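Local coordinates for protein apical membrane antigen AMA1 (Toxoplasma gondii ME49, PDB 4YIV) that takes part in host cell invasion as a microneme protein of the moving junction formed between the parasite's apical tip and the target cell, at residues A[248-262]-A[302-316]. Sequence-based numbering, arbitrary orientation.
Sequences DYTELTDTVIERVES and FYYVDTTGEGKCALS
V256 and L315 form a hydrogen-bonded antiparallel pair, with V256 N to L315 O at 3.0 Å and L315 N to V256 O at 2.7 Å. Two residues on, E258 and C313 repeat the pattern, and V260 N donates to G311 O. Between these pairs lie the non-hydrogen-bonded pairs I257–A314 and R259–K312. Strand 256-259 thereby forms an outer edge of a five-stranded antiparallel sheet, with the hairpin 300-305/311-316 next to it. This is a PAN-type domain of the AMA1 ectodomain, and the sheet carries helix 263-272 on the side of V256, E258, C313 and L315. There the disulfide C313–C266 joins sheet to helix, E258 pairs with K269, and V260 CG1 packs on C313 CB.

On the face of I257 and A314 the contacts near the 3-10 segment 249-251 are mostly apolar. T250 CG2 lies 3.6 Å from Y304 CZ, while I257 CG2 comes up at the edge of that ring, 3.3 Å from Y304 OH. F302 holds A314 CB over one face; its CG sits between backbone N and carbonyl carbon (chi1 55°), which turns the ring toward the 3-10 segment. There F302 CE2 is 3.6 Å from Y249 CD2, the two ring planes 20° apart but slid so far that they barely overlap. S316 CB stands over the centre of the Y249 ring, 3.5 Å from its centroid, in a CH-pi contact.

Polar contacts gather near T255 and near the 306-309 turn. One water bridges D254 OD1, T255 OG1 and S316 OG, which also hydrogen-bonds to Q318 N; T255 OG1 in turn donates to Y249 O. Farther along the I257 face, R259 NE and E310 OE1 form a salt bridge whose modelled 2.4 Å is too short to take literally, leaving its detail doubtful. E310 OE2 accepts from T308 OG1; K312 joins the network through a weak bond from NZ to D306 OD2.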
loop_
_atom_site.group_PDB
_atom_site.type_symbol
_atom_site.label_atom_id
_atom_site.label_comp_id
_atom_site.label_asym_id
_atom_site.label_seq_id
_atom_site.Cartn_x
_atom_site.Cartn_y
_atom_site.Cartn_z
ATOM N N ASP A 248 -6.840 -22.679 -2.303
ATOM C CA ASP A 248 -6.995 -21.272 -2.608
ATOM C C ASP A 248 -8.143 -20.761 -1.755
ATOM O O ASP A 248 -8.894 -21.548 -1.192
ATOM C CB ASP A 248 -7.239 -21.002 -4.085
ATOM C CG ASP A 248 -8.604 -21.472 -4.581
ATOM O OD1 ASP A 248 -9.642 -20.853 -4.244
ATOM O OD2 ASP A 248 -8.635 -22.425 -5.386
ATOM N N TYR A 249 -8.284 -19.439 -1.684
ATOM C CA TYR A 249 -9.197 -18.851 -0.728
ATOM C C TYR A 249 -10.656 -19.293 -0.900
ATOM O O TYR A 249 -11.416 -19.272 0.068
ATOM C CB TYR A 249 -9.129 -17.340 -0.813
ATOM C CG TYR A 249 -7.837 -16.691 -0.362
ATOM C CD1 TYR A 249 -6.977 -17.302 0.542
ATOM C CD2 TYR A 249 -7.508 -15.417 -0.826
ATOM C CE1 TYR A 249 -5.834 -16.693 0.943
ATOM C CE2 TYR A 249 -6.371 -14.797 -0.417
ATOM C CZ TYR A 249 -5.535 -15.425 0.446
ATOM O OH TYR A 249 -4.407 -14.753 0.836
ATOM N N THR A 250 -11.072 -19.668 -2.105
ATOM C CA THR A 250 -12.478 -19.999 -2.306
ATOM C C THR A 250 -12.871 -21.255 -1.514
ATOM O O THR A 250 -14.050 -21.547 -1.372
ATOM C CB THR A 250 -12.834 -20.218 -3.783
ATOM O OG1 THR A 250 -12.107 -21.342 -4.303
ATOM C CG2 THR A 250 -12.564 -18.966 -4.592
ATOM N N GLU A 251 -11.885 -21.977 -0.997
ATOM C CA GLU A 251 -12.130 -23.209 -0.254
ATOM C C GLU A 251 -12.183 -22.985 1.248
ATOM O O GLU A 251 -12.462 -23.916 1.994
ATOM C CB GLU A 251 -11.043 -24.253 -0.553
ATOM C CG GLU A 251 -11.082 -24.802 -1.969
ATOM C CD GLU A 251 -10.376 -26.152 -2.085
ATOM O OE1 GLU A 251 -10.726 -27.083 -1.318
ATOM O OE2 GLU A 251 -9.466 -26.278 -2.931
ATOM N N LEU A 252 -11.883 -21.767 1.696
ATOM C CA LEU A 252 -11.828 -21.487 3.122
ATOM C C LEU A 252 -13.160 -20.893 3.553
ATOM O O LEU A 252 -13.816 -20.177 2.791
ATOM C CB LEU A 252 -10.662 -20.544 3.463
ATOM C CG LEU A 252 -9.274 -20.949 2.952
ATOM C CD1 LEU A 252 -8.262 -19.887 3.363
ATOM C CD2 LEU A 252 -8.848 -22.336 3.446
ATOM N N THR A 253 -13.570 -21.182 4.784
ATOM C CA THR A 253 -14.898 -20.768 5.250
ATOM C C THR A 253 -15.017 -19.269 5.503
ATOM O O THR A 253 -16.072 -18.678 5.271
ATOM C CB THR A 253 -15.286 -21.528 6.547
ATOM O OG1 THR A 253 -15.294 -22.932 6.273
ATOM C CG2 THR A 253 -16.682 -21.130 7.027
ATOM N N ASP A 254 -13.948 -18.636 5.971
ATOM C CA ASP A 254 -14.023 -17.215 6.302
ATOM C C ASP A 254 -13.667 -16.314 5.106
ATOM O O ASP A 254 -13.505 -15.105 5.256
ATOM C CB ASP A 254 -13.114 -16.899 7.487
ATOM C CG ASP A 254 -11.646 -17.154 7.185
ATOM O OD1 ASP A 254 -11.340 -18.046 6.357
ATOM O OD2 ASP A 254 -10.792 -16.459 7.783
ATOM N N THR A 255 -13.554 -16.888 3.917
ATOM C CA THR A 255 -13.367 -16.060 2.730
ATOM C C THR A 255 -14.640 -15.335 2.302
ATOM O O THR A 255 -15.724 -15.892 2.276
ATOM C CB THR A 255 -12.828 -16.917 1.556
ATOM O OG1 THR A 255 -11.552 -17.437 1.953
ATOM C CG2 THR A 255 -12.678 -16.065 0.293
ATOM N N VAL A 256 -14.500 -14.053 1.999
ATOM C CA VAL A 256 -15.552 -13.284 1.431
ATOM C C VAL A 256 -15.428 -13.412 -0.084
ATOM O O VAL A 256 -14.378 -13.088 -0.653
ATOM C CB VAL A 256 -15.467 -11.784 1.872
ATOM C CG1 VAL A 256 -16.534 -10.951 1.196
ATOM C CG2 VAL A 256 -15.579 -11.665 3.401
ATOM N N ILE A 257 -16.508 -13.817 -0.740
ATOM C CA ILE A 257 -16.554 -13.863 -2.209
ATOM C C ILE A 257 -17.613 -12.913 -2.736
ATOM O O ILE A 257 -18.761 -13.006 -2.337
ATOM C CB ILE A 257 -16.858 -15.307 -2.723
ATOM C CG1 ILE A 257 -15.763 -16.274 -2.277
ATOM C CG2 ILE A 257 -17.027 -15.316 -4.256
ATOM C CD1 ILE A 257 -16.042 -17.719 -2.578
ATOM N N GLU A 258 -17.238 -11.990 -3.619
ATOM C CA GLU A 258 -18.192 -11.050 -4.176
ATOM C C GLU A 258 -18.076 -10.925 -5.690
ATOM O O GLU A 258 -16.982 -11.059 -6.263
ATOM C CB GLU A 258 -18.005 -9.677 -3.496
ATOM C CG GLU A 258 -18.289 -9.775 -1.997
ATOM C CD GLU A 258 -17.880 -8.543 -1.198
ATOM O OE1 GLU A 258 -17.142 -7.689 -1.747
ATOM O OE2 GLU A 258 -18.302 -8.453 -0.007
ATOM N N ARG A 259 -19.209 -10.681 -6.349
ATOM C CA ARG A 259 -19.205 -10.432 -7.787
ATOM C C ARG A 259 -18.513 -9.106 -8.115
ATOM O O ARG A 259 -18.693 -8.114 -7.418
ATOM C CB ARG A 259 -20.633 -10.424 -8.334
ATOM C CG ARG A 259 -21.327 -11.779 -8.241
ATOM C CD ARG A 259 -22.338 -11.990 -9.360
ATOM N NE ARG A 259 -22.931 -13.319 -9.245
ATOM C CZ ARG A 259 -23.955 -13.618 -8.452
ATOM N NH1 ARG A 259 -24.418 -14.865 -8.402
ATOM N NH2 ARG A 259 -24.519 -12.670 -7.711
ATOM N N VAL A 260 -17.708 -9.087 -9.172
ATOM C CA VAL A 260 -17.159 -7.833 -9.667
ATOM C C VAL A 260 -17.312 -7.775 -11.175
ATOM O O VAL A 260 -17.383 -8.809 -11.831
ATOM C CB VAL A 260 -15.666 -7.673 -9.277
ATOM C CG1 VAL A 260 -15.542 -7.608 -7.780
ATOM C CG2 VAL A 260 -14.830 -8.844 -9.830
ATOM N N GLU A 261 -17.365 -6.565 -11.716
ATOM C CA GLU A 261 -17.448 -6.386 -13.153
ATOM C C GLU A 261 -16.066 -6.422 -13.828
ATOM O O GLU A 261 -15.976 -6.638 -15.024
ATOM C CB GLU A 261 -18.117 -5.058 -13.477
ATOM C CG GLU A 261 -19.463 -4.823 -12.824
ATOM C CD GLU A 261 -19.853 -3.359 -12.901
ATOM O OE1 GLU A 261 -20.468 -2.961 -13.913
ATOM O OE2 GLU A 261 -19.519 -2.601 -11.962
ATOM N N SER A 262 -15.004 -6.174 -13.065
ATOM C CA SER A 262 -13.638 -6.111 -13.620
ATOM C C SER A 262 -12.616 -6.560 -12.595
ATOM O O SER A 262 -12.884 -6.575 -11.382
ATOM C CB SER A 262 -13.276 -4.699 -14.070
ATOM O OG SER A 262 -13.068 -3.859 -12.942
ATOM N N PHE A 302 -8.096 -12.284 -4.755
ATOM C CA PHE A 302 -7.938 -12.481 -6.196
ATOM C C PHE A 302 -9.209 -12.439 -6.982
ATOM O O PHE A 302 -10.300 -12.785 -6.523
ATOM C CB PHE A 302 -7.207 -13.804 -6.508
ATOM C CG PHE A 302 -7.834 -15.048 -5.905
ATOM C CD1 PHE A 302 -8.863 -15.734 -6.559
ATOM C CD2 PHE A 302 -7.370 -15.546 -4.686
ATOM C CE1 PHE A 302 -9.403 -16.911 -5.998
ATOM C CE2 PHE A 302 -7.891 -16.719 -4.135
ATOM C CZ PHE A 302 -8.907 -17.395 -4.796
ATOM N N TYR A 303 -9.024 -11.959 -8.200
ATOM C CA TYR A 303 -10.017 -12.040 -9.222
ATOM C C TYR A 303 -9.967 -13.427 -9.851
ATOM O O TYR A 303 -8.886 -13.988 -10.040
ATOM C CB TYR A 303 -9.755 -10.974 -10.251
ATOM C CG TYR A 303 -10.665 -11.083 -11.413
ATOM C CD1 TYR A 303 -10.329 -11.890 -12.489
ATOM C CD2 TYR A 303 -11.862 -10.391 -11.448
ATOM C CE1 TYR A 303 -11.152 -12.008 -13.560
ATOM C CE2 TYR A 303 -12.706 -10.515 -12.526
ATOM C CZ TYR A 303 -12.327 -11.322 -13.585
ATOM O OH TYR A 303 -13.122 -11.477 -14.689
ATOM N N TYR A 304 -11.133 -13.991 -10.144
ATOM C CA TYR A 304 -11.221 -15.254 -10.867
ATOM C C TYR A 304 -12.572 -15.294 -11.554
ATOM O O TYR A 304 -13.398 -14.416 -11.349
ATOM C CB TYR A 304 -11.040 -16.459 -9.941
ATOM C CG TYR A 304 -12.174 -16.672 -8.945
ATOM C CD1 TYR A 304 -12.331 -15.839 -7.845
ATOM C CD2 TYR A 304 -13.072 -17.703 -9.112
ATOM C CE1 TYR A 304 -13.359 -16.028 -6.946
ATOM C CE2 TYR A 304 -14.104 -17.913 -8.223
ATOM C CZ TYR A 304 -14.249 -17.080 -7.140
ATOM O OH TYR A 304 -15.280 -17.299 -6.255
ATOM N N VAL A 305 -12.777 -16.315 -12.379
ATOM C CA VAL A 305 -14.004 -16.462 -13.132
ATOM C C VAL A 305 -14.672 -17.740 -12.666
ATOM O O VAL A 305 -14.065 -18.809 -12.657
ATOM C CB VAL A 305 -13.746 -16.503 -14.638
ATOM C CG1 VAL A 305 -15.057 -16.733 -15.394
ATOM C CG2 VAL A 305 -13.106 -15.199 -15.079
ATOM N N ASP A 306 -15.904 -17.595 -12.206
ATOM C CA ASP A 306 -16.658 -18.702 -11.651
ATOM C C ASP A 306 -17.060 -19.642 -12.801
ATOM O O ASP A 306 -17.040 -19.246 -13.968
ATOM C CB ASP A 306 -17.885 -18.165 -10.905
ATOM C CG ASP A 306 -18.496 -19.177 -9.957
ATOM O OD1 ASP A 306 -17.748 -19.810 -9.169
ATOM O OD2 ASP A 306 -19.741 -19.326 -10.006
ATOM N N THR A 307 -17.411 -20.880 -12.469
ATOM C CA THR A 307 -17.782 -21.877 -13.476
ATOM C C THR A 307 -18.895 -21.353 -14.395
ATOM O O THR A 307 -18.993 -21.740 -15.561
ATOM C CB THR A 307 -18.237 -23.189 -12.808
ATOM O OG1 THR A 307 -19.428 -22.943 -12.050
ATOM C CG2 THR A 307 -17.144 -23.735 -11.876
ATOM N N THR A 308 -19.717 -20.455 -13.862
ATOM C CA THR A 308 -20.816 -19.868 -14.613
ATOM C C THR A 308 -20.384 -18.685 -15.459
ATOM O O THR A 308 -21.213 -18.043 -16.099
ATOM C CB THR A 308 -21.919 -19.397 -13.672
ATOM O OG1 THR A 308 -21.403 -18.353 -12.832
ATOM C CG2 THR A 308 -22.416 -20.560 -12.803
ATOM N N GLY A 309 -19.092 -18.372 -15.441
ATOM C CA GLY A 309 -18.560 -17.276 -16.238
ATOM C C GLY A 309 -18.617 -15.890 -15.603
ATOM O O GLY A 309 -18.205 -14.921 -16.232
ATOM N N GLU A 310 -19.123 -15.783 -14.374
ATOM C CA GLU A 310 -19.177 -14.496 -13.669
ATOM C C GLU A 310 -17.807 -14.141 -13.054
ATOM O O GLU A 310 -17.161 -14.996 -12.449
ATOM C CB GLU A 310 -20.225 -14.523 -12.553
ATOM C CG GLU A 310 -21.568 -15.173 -12.899
ATOM C CD GLU A 310 -22.370 -15.543 -11.645
ATOM O OE1 GLU A 310 -23.166 -14.697 -11.184
ATOM O OE2 GLU A 310 -22.197 -16.667 -11.107
ATOM N N GLY A 311 -17.374 -12.893 -13.198
ATOM C CA GLY A 311 -16.158 -12.456 -12.528
ATOM C C GLY A 311 -16.433 -12.370 -11.030
ATOM O O GLY A 311 -17.475 -11.853 -10.628
ATOM N N LYS A 312 -15.517 -12.880 -10.212
ATOM C CA LYS A 312 -15.666 -12.816 -8.751
ATOM C C LYS A 312 -14.367 -12.396 -8.064
ATOM O O LYS A 312 -13.279 -12.483 -8.640
ATOM C CB LYS A 312 -16.156 -14.165 -8.213
ATOM C CG LYS A 312 -17.609 -14.417 -8.643
ATOM C CD LYS A 312 -18.201 -15.643 -8.016
ATOM C CE LYS A 312 -19.691 -15.773 -8.344
ATOM N NZ LYS A 312 -20.246 -16.962 -7.640
ATOM N N CYS A 313 -14.498 -11.945 -6.841
ATOM C CA CYS A 313 -13.377 -11.511 -6.071
ATOM C C CYS A 313 -13.378 -12.211 -4.746
ATOM O O CYS A 313 -14.305 -12.090 -4.023
ATOM C CB CYS A 313 -13.419 -10.012 -5.862
ATOM S SG CYS A 313 -11.987 -9.351 -5.025
ATOM N N ALA A 314 -12.331 -12.958 -4.469
ATOM C CA ALA A 314 -12.196 -13.663 -3.202
ATOM C C ALA A 314 -11.240 -12.935 -2.305
ATOM O O ALA A 314 -10.081 -12.726 -2.676
ATOM C CB ALA A 314 -11.718 -15.066 -3.410
ATOM N N LEU A 315 -11.710 -12.607 -1.102
ATOM C CA LEU A 315 -10.947 -11.843 -0.121
ATOM C C LEU A 315 -10.743 -12.559 1.207
ATOM O O LEU A 315 -11.678 -13.169 1.756
ATOM C CB LEU A 315 -11.649 -10.541 0.154
ATOM C CG LEU A 315 -12.005 -9.687 -1.053
ATOM C CD1 LEU A 315 -13.000 -8.666 -0.653
ATOM C CD2 LEU A 315 -10.768 -8.989 -1.504
ATOM N N SER A 316 -9.521 -12.493 1.715
ATOM C CA SER A 316 -9.147 -13.223 2.935
ATOM C C SER A 316 -8.125 -12.445 3.759
ATOM O O SER A 316 -7.397 -11.614 3.207
ATOM C CB SER A 316 -8.581 -14.586 2.553
ATOM O OG SER A 316 -8.071 -15.249 3.680
HETATM O O HOH W 1 -10.080 -16.835 4.248
HETATM O O HOH W 2 -12.284 -12.687 4.538
HETATM O O HOH W 3 -15.082 -9.887 -14.834
#